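Local coordinates for protein peptide amidase (Stenotrophomonas maltophilia, PDB 1M22) that probably hydrolyses amide bonds as an amidase-signature enzyme, using a serine nucleophile supported by a second serine and a lysine, at residues A[201-213]-A[238-251]. Numbering follows the deposited sequence.
Sequences GLKPTVGLVSRDG and LTAIAGRDDADPAT. With EPE (4-(2-hydroxyethyl)-1-piperazine ethanesulfonic acid), chain C.
Arg211 and Asp248 form the central clamp between two loops. The guanidinium meets the carboxylate side-on, Arg211 NE to Asp248 OD2 at 2.7 Å and NH2 to OD1, the two planes only 24° apart. Bends at chi2 and chi3 curl the arginine so that its NE comes round to the same oxygen as its backbone N, which adds a third bond on the anti side but tilted 32° out of the carboxylate plane. Asp248 OD1 additionally closes an Asx turn with Ala250 N. Beside this clamp, Ser210 OG gives its proton to the anti lone pair of Asp245 OD2 at 2.6 Å while accepting from Asp212 N in an ST turn. Gly243 N bonds Leu208 O at 3.1 Å, and a water ties Ser210 N to the carbonyls of Ile241 and Gly243.

On the solvent side, Asp212 meets exposed Ala247 as carboxylate against methyl, without a direct hydrogen bond, whereas Asp245 and Asp248 are buried and bonded; Arg211 NH2 reaches O2S of the buffer sulfonate at 2.9 Å. At the apolar inner end, Leu208 and Leu238 cross at about a right angle, CD2 of the first 3.9 Å from CD1 of the second, and Val209 CG2 lies against Ile241 CG1. Here the loop after sheet strand 200-203 meets the end of helix 231-241, with helix 112-119 touching Val209 and Ile241, and helix 470-484 touching Leu202 and Leu208.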
loop_
_atom_site.group_PDB
_atom_site.type_symbol
_atom_site.label_atom_id
_atom_site.label_comp_id
_atom_site.label_asym_id
_atom_site.label_seq_id
_atom_site.Cartn_x
_atom_site.Cartn_y
_atom_site.Cartn_z
ATOM N N GLY A 201 -6.400 -2.811 -0.827
ATOM C CA GLY A 201 -5.131 -2.175 -1.120
ATOM C C GLY A 201 -5.067 -1.959 -2.619
ATOM O O GLY A 201 -5.399 -2.862 -3.387
ATOM N N LEU A 202 -4.661 -0.770 -3.044
ATOM C CA LEU A 202 -4.568 -0.475 -4.469
ATOM C C LEU A 202 -3.197 0.094 -4.816
ATOM O O LEU A 202 -2.800 1.128 -4.275
ATOM C CB LEU A 202 -5.665 0.523 -4.856
ATOM C CG LEU A 202 -5.961 0.787 -6.334
ATOM C CD1 LEU A 202 -7.281 1.535 -6.431
ATOM C CD2 LEU A 202 -4.843 1.588 -6.983
ATOM N N LYS A 203 -2.469 -0.606 -5.688
ATOM C CA LYS A 203 -1.155 -0.161 -6.158
ATOM C C LYS A 203 -1.397 0.342 -7.573
ATOM O O LYS A 203 -1.626 -0.443 -8.494
ATOM C CB LYS A 203 -0.147 -1.310 -6.227
ATOM C CG LYS A 203 1.237 -0.834 -6.670
ATOM C CD LYS A 203 2.085 -1.944 -7.277
ATOM C CE LYS A 203 1.663 -2.277 -8.705
ATOM N NZ LYS A 203 2.015 -1.195 -9.685
ATOM N N PRO A 204 -1.335 1.658 -7.776
ATOM C CA PRO A 204 -1.579 2.151 -9.131
ATOM C C PRO A 204 -0.447 1.970 -10.126
ATOM O O PRO A 204 0.628 1.453 -9.803
ATOM C CB PRO A 204 -1.909 3.624 -8.900
ATOM C CG PRO A 204 -1.051 3.976 -7.731
ATOM C CD PRO A 204 -1.166 2.766 -6.818
ATOM N N THR A 205 -0.728 2.380 -11.359
ATOM C CA THR A 205 0.247 2.358 -12.435
ATOM C C THR A 205 1.360 3.300 -11.987
ATOM O O THR A 205 1.087 4.349 -11.396
ATOM C CB THR A 205 -0.361 2.936 -13.731
ATOM O OG1 THR A 205 -1.511 2.173 -14.106
ATOM C CG2 THR A 205 0.655 2.917 -14.865
ATOM N N VAL A 206 2.607 2.931 -12.250
ATOM C CA VAL A 206 3.718 3.797 -11.881
ATOM C C VAL A 206 3.607 5.070 -12.715
ATOM O O VAL A 206 3.631 5.027 -13.946
ATOM C CB VAL A 206 5.071 3.107 -12.139
ATOM C CG1 VAL A 206 6.208 4.109 -11.965
ATOM C CG2 VAL A 206 5.244 1.945 -11.170
ATOM N N GLY A 207 3.466 6.200 -12.034
ATOM C CA GLY A 207 3.327 7.465 -12.730
ATOM C C GLY A 207 2.003 8.147 -12.447
ATOM O O GLY A 207 1.856 9.337 -12.727
ATOM N N LEU A 208 1.032 7.416 -11.902
ATOM C CA LEU A 208 -0.260 8.023 -11.597
ATOM C C LEU A 208 -0.150 8.932 -10.380
ATOM O O LEU A 208 -0.754 10.002 -10.339
ATOM C CB LEU A 208 -1.323 6.949 -11.327
ATOM C CG LEU A 208 -2.724 7.504 -11.020
ATOM C CD1 LEU A 208 -3.275 8.229 -12.244
ATOM C CD2 LEU A 208 -3.655 6.366 -10.612
ATOM N N VAL A 209 0.631 8.494 -9.394
ATOM C CA VAL A 209 0.834 9.232 -8.150
ATOM C C VAL A 209 2.318 9.550 -7.975
ATOM O O VAL A 209 3.169 8.664 -8.073
ATOM C CB VAL A 209 0.352 8.404 -6.934
ATOM C CG1 VAL A 209 0.550 9.197 -5.646
ATOM C CG2 VAL A 209 -1.111 8.016 -7.113
ATOM N N SER A 210 2.626 10.811 -7.698
ATOM C CA SER A 210 4.014 11.219 -7.535
ATOM C C SER A 210 4.757 10.486 -6.423
ATOM O O SER A 210 4.211 10.252 -5.345
ATOM C CB SER A 210 4.082 12.719 -7.259
ATOM O OG SER A 210 5.428 13.126 -7.086
ATOM N N ARG A 211 6.012 10.139 -6.698
ATOM C CA ARG A 211 6.857 9.487 -5.706
ATOM C C ARG A 211 7.760 10.524 -5.037
ATOM O O ARG A 211 8.620 10.175 -4.225
ATOM C CB ARG A 211 7.741 8.402 -6.341
ATOM C CG ARG A 211 7.043 7.083 -6.683
ATOM C CD ARG A 211 6.294 7.151 -8.008
ATOM N NE ARG A 211 7.179 7.531 -9.108
ATOM C CZ ARG A 211 8.083 6.730 -9.666
ATOM N NH1 ARG A 211 8.231 5.480 -9.248
ATOM N NH2 ARG A 211 8.872 7.198 -10.626
ATOM N N ASP A 212 7.575 11.801 -5.355
ATOM C CA ASP A 212 8.434 12.800 -4.737
ATOM C C ASP A 212 8.190 12.858 -3.232
ATOM O O ASP A 212 7.053 12.783 -2.761
ATOM C CB ASP A 212 8.224 14.179 -5.366
ATOM C CG ASP A 212 9.422 15.100 -5.146
ATOM O OD1 ASP A 212 10.557 14.710 -5.506
ATOM O OD2 ASP A 212 9.231 16.208 -4.613
ATOM N N GLY A 213 9.273 12.966 -2.474
ATOM C CA GLY A 213 9.150 13.035 -1.032
ATOM C C GLY A 213 8.975 11.692 -0.352
ATOM O O GLY A 213 8.555 11.636 0.800
ATOM N N LEU A 238 -7.504 7.802 -3.909
ATOM C CA LEU A 238 -6.795 7.858 -5.185
ATOM C C LEU A 238 -7.130 9.154 -5.919
ATOM O O LEU A 238 -6.262 9.779 -6.527
ATOM C CB LEU A 238 -7.155 6.654 -6.065
ATOM C CG LEU A 238 -6.273 6.477 -7.310
ATOM C CD1 LEU A 238 -4.848 6.145 -6.881
ATOM C CD2 LEU A 238 -6.824 5.371 -8.192
ATOM N N THR A 239 -8.392 9.562 -5.851
ATOM C CA THR A 239 -8.832 10.785 -6.508
ATOM C C THR A 239 -8.047 11.995 -6.000
ATOM O O THR A 239 -7.718 12.902 -6.763
ATOM C CB THR A 239 -10.341 11.017 -6.268
ATOM O OG1 THR A 239 -11.090 9.940 -6.850
ATOM C CG2 THR A 239 -10.791 12.335 -6.889
ATOM N N ALA A 240 -7.735 11.998 -4.710
ATOM C CA ALA A 240 -7.005 13.109 -4.116
ATOM C C ALA A 240 -5.493 13.100 -4.354
ATOM O O ALA A 240 -4.887 14.162 -4.504
ATOM C CB ALA A 240 -7.288 13.163 -2.614
ATOM N N ILE A 241 -4.879 11.919 -4.398
ATOM C CA ILE A 241 -3.429 11.855 -4.570
ATOM C C ILE A 241 -2.913 11.762 -6.001
ATOM O O ILE A 241 -1.744 12.059 -6.249
ATOM C CB ILE A 241 -2.808 10.696 -3.739
ATOM C CG1 ILE A 241 -3.304 9.336 -4.237
ATOM C CG2 ILE A 241 -3.148 10.885 -2.262
ATOM C CD1 ILE A 241 -2.673 8.152 -3.506
ATOM N N ALA A 242 -3.757 11.355 -6.943
ATOM C CA ALA A 242 -3.313 11.253 -8.330
ATOM C C ALA A 242 -3.054 12.636 -8.910
ATOM O O ALA A 242 -3.801 13.580 -8.643
ATOM C CB ALA A 242 -4.360 10.525 -9.171
ATOM N N GLY A 243 -1.992 12.761 -9.699
ATOM C CA GLY A 243 -1.695 14.047 -10.303
ATOM C C GLY A 243 -0.273 14.182 -10.803
ATOM O O GLY A 243 0.640 13.525 -10.301
ATOM N N ARG A 244 -0.088 15.040 -11.800
ATOM C CA ARG A 244 1.228 15.281 -12.374
ATOM C C ARG A 244 2.074 16.145 -11.439
ATOM O O ARG A 244 1.580 17.093 -10.824
ATOM C CB ARG A 244 1.089 15.973 -13.731
ATOM C CG ARG A 244 2.396 16.135 -14.488
ATOM C CD ARG A 244 2.159 16.706 -15.878
ATOM N NE ARG A 244 3.392 16.778 -16.657
ATOM C CZ ARG A 244 3.460 17.198 -17.916
ATOM N NH1 ARG A 244 2.361 17.588 -18.549
ATOM N NH2 ARG A 244 4.628 17.228 -18.544
ATOM N N ASP A 245 3.352 15.801 -11.335
ATOM C CA ASP A 245 4.294 16.525 -10.488
ATOM C C ASP A 245 5.603 16.670 -11.258
ATOM O O ASP A 245 6.212 15.673 -11.645
ATOM C CB ASP A 245 4.516 15.744 -9.183
ATOM C CG ASP A 245 5.563 16.374 -8.275
ATOM O OD1 ASP A 245 5.966 17.536 -8.501
ATOM O OD2 ASP A 245 5.983 15.696 -7.315
ATOM N N ASP A 246 6.029 17.910 -11.489
ATOM C CA ASP A 246 7.269 18.161 -12.221
ATOM C C ASP A 246 8.483 17.468 -11.606
ATOM O O ASP A 246 9.446 17.161 -12.308
ATOM C CB ASP A 246 7.559 19.665 -12.309
ATOM C CG ASP A 246 6.534 20.417 -13.138
ATOM O OD1 ASP A 246 6.068 19.870 -14.158
ATOM O OD2 ASP A 246 6.212 21.567 -12.775
ATOM N N ALA A 247 8.440 17.219 -10.299
ATOM C CA ALA A 247 9.560 16.576 -9.615
ATOM C C ALA A 247 9.646 15.069 -9.858
ATOM O O ALA A 247 10.646 14.439 -9.510
ATOM C CB ALA A 247 9.490 16.860 -8.123
ATOM N N ASP A 248 8.607 14.494 -10.456
ATOM C CA ASP A 248 8.585 13.060 -10.742
ATOM C C ASP A 248 8.246 12.836 -12.215
ATOM O O ASP A 248 7.078 12.810 -12.599
ATOM C CB ASP A 248 7.555 12.358 -9.851
ATOM C CG ASP A 248 7.522 10.851 -10.059
ATOM O OD1 ASP A 248 8.310 10.336 -10.885
ATOM O OD2 ASP A 248 6.704 10.178 -9.398
ATOM N N PRO A 249 9.276 12.661 -13.060
ATOM C CA PRO A 249 9.115 12.442 -14.502
ATOM C C PRO A 249 8.143 11.338 -14.910
ATOM O O PRO A 249 7.545 11.397 -15.986
ATOM C CB PRO A 249 10.541 12.154 -14.965
ATOM C CG PRO A 249 11.363 12.970 -14.033
ATOM C CD PRO A 249 10.703 12.701 -12.697
ATOM N N ALA A 250 7.982 10.328 -14.063
ATOM C CA ALA A 250 7.078 9.235 -14.391
ATOM C C ALA A 250 5.642 9.731 -14.525
ATOM O O ALA A 250 4.853 9.159 -15.278
ATOM C CB ALA A 250 7.158 8.145 -13.323
ATOM N N THR A 251 5.300 10.799 -13.808
ATOM C CA THR A 251 3.937 11.320 -13.874
ATOM C C THR A 251 3.636 12.026 -15.190
ATOM O O THR A 251 2.475 12.269 -15.515
ATOM C CB THR A 251 3.617 12.274 -12.691
ATOM O OG1 THR A 251 4.439 13.449 -12.758
ATOM C CG2 THR A 251 3.850 11.565 -11.364
HETATM N N1 EPE C . 15.172 8.244 -13.801
HETATM C C2 EPE C . 15.692 8.599 -12.422
HETATM C C3 EPE C . 17.076 9.211 -12.705
HETATM N N4 EPE C . 17.968 8.183 -13.152
HETATM C C5 EPE C . 17.489 7.538 -14.387
HETATM C C6 EPE C . 16.052 7.080 -14.301
HETATM C C7 EPE C . 19.362 8.658 -13.498
HETATM C C8 EPE C . 20.114 9.410 -12.423
HETATM O O8 EPE C . 20.061 10.859 -12.642
HETATM C C9 EPE C . 13.758 7.648 -13.871
HETATM C C10 EPE C . 12.793 8.609 -13.240
HETATM S S EPE C . 11.073 8.097 -13.452
HETATM O O1S EPE C . 10.443 9.207 -12.752
HETATM O O2S EPE C . 10.687 6.756 -12.839
HETATM O O3S EPE C . 10.809 8.154 -14.872
HETATM O O HOH W 1 0.596 12.777 -7.548
HETATM O O HOH W 2 10.331 12.552 -7.371
#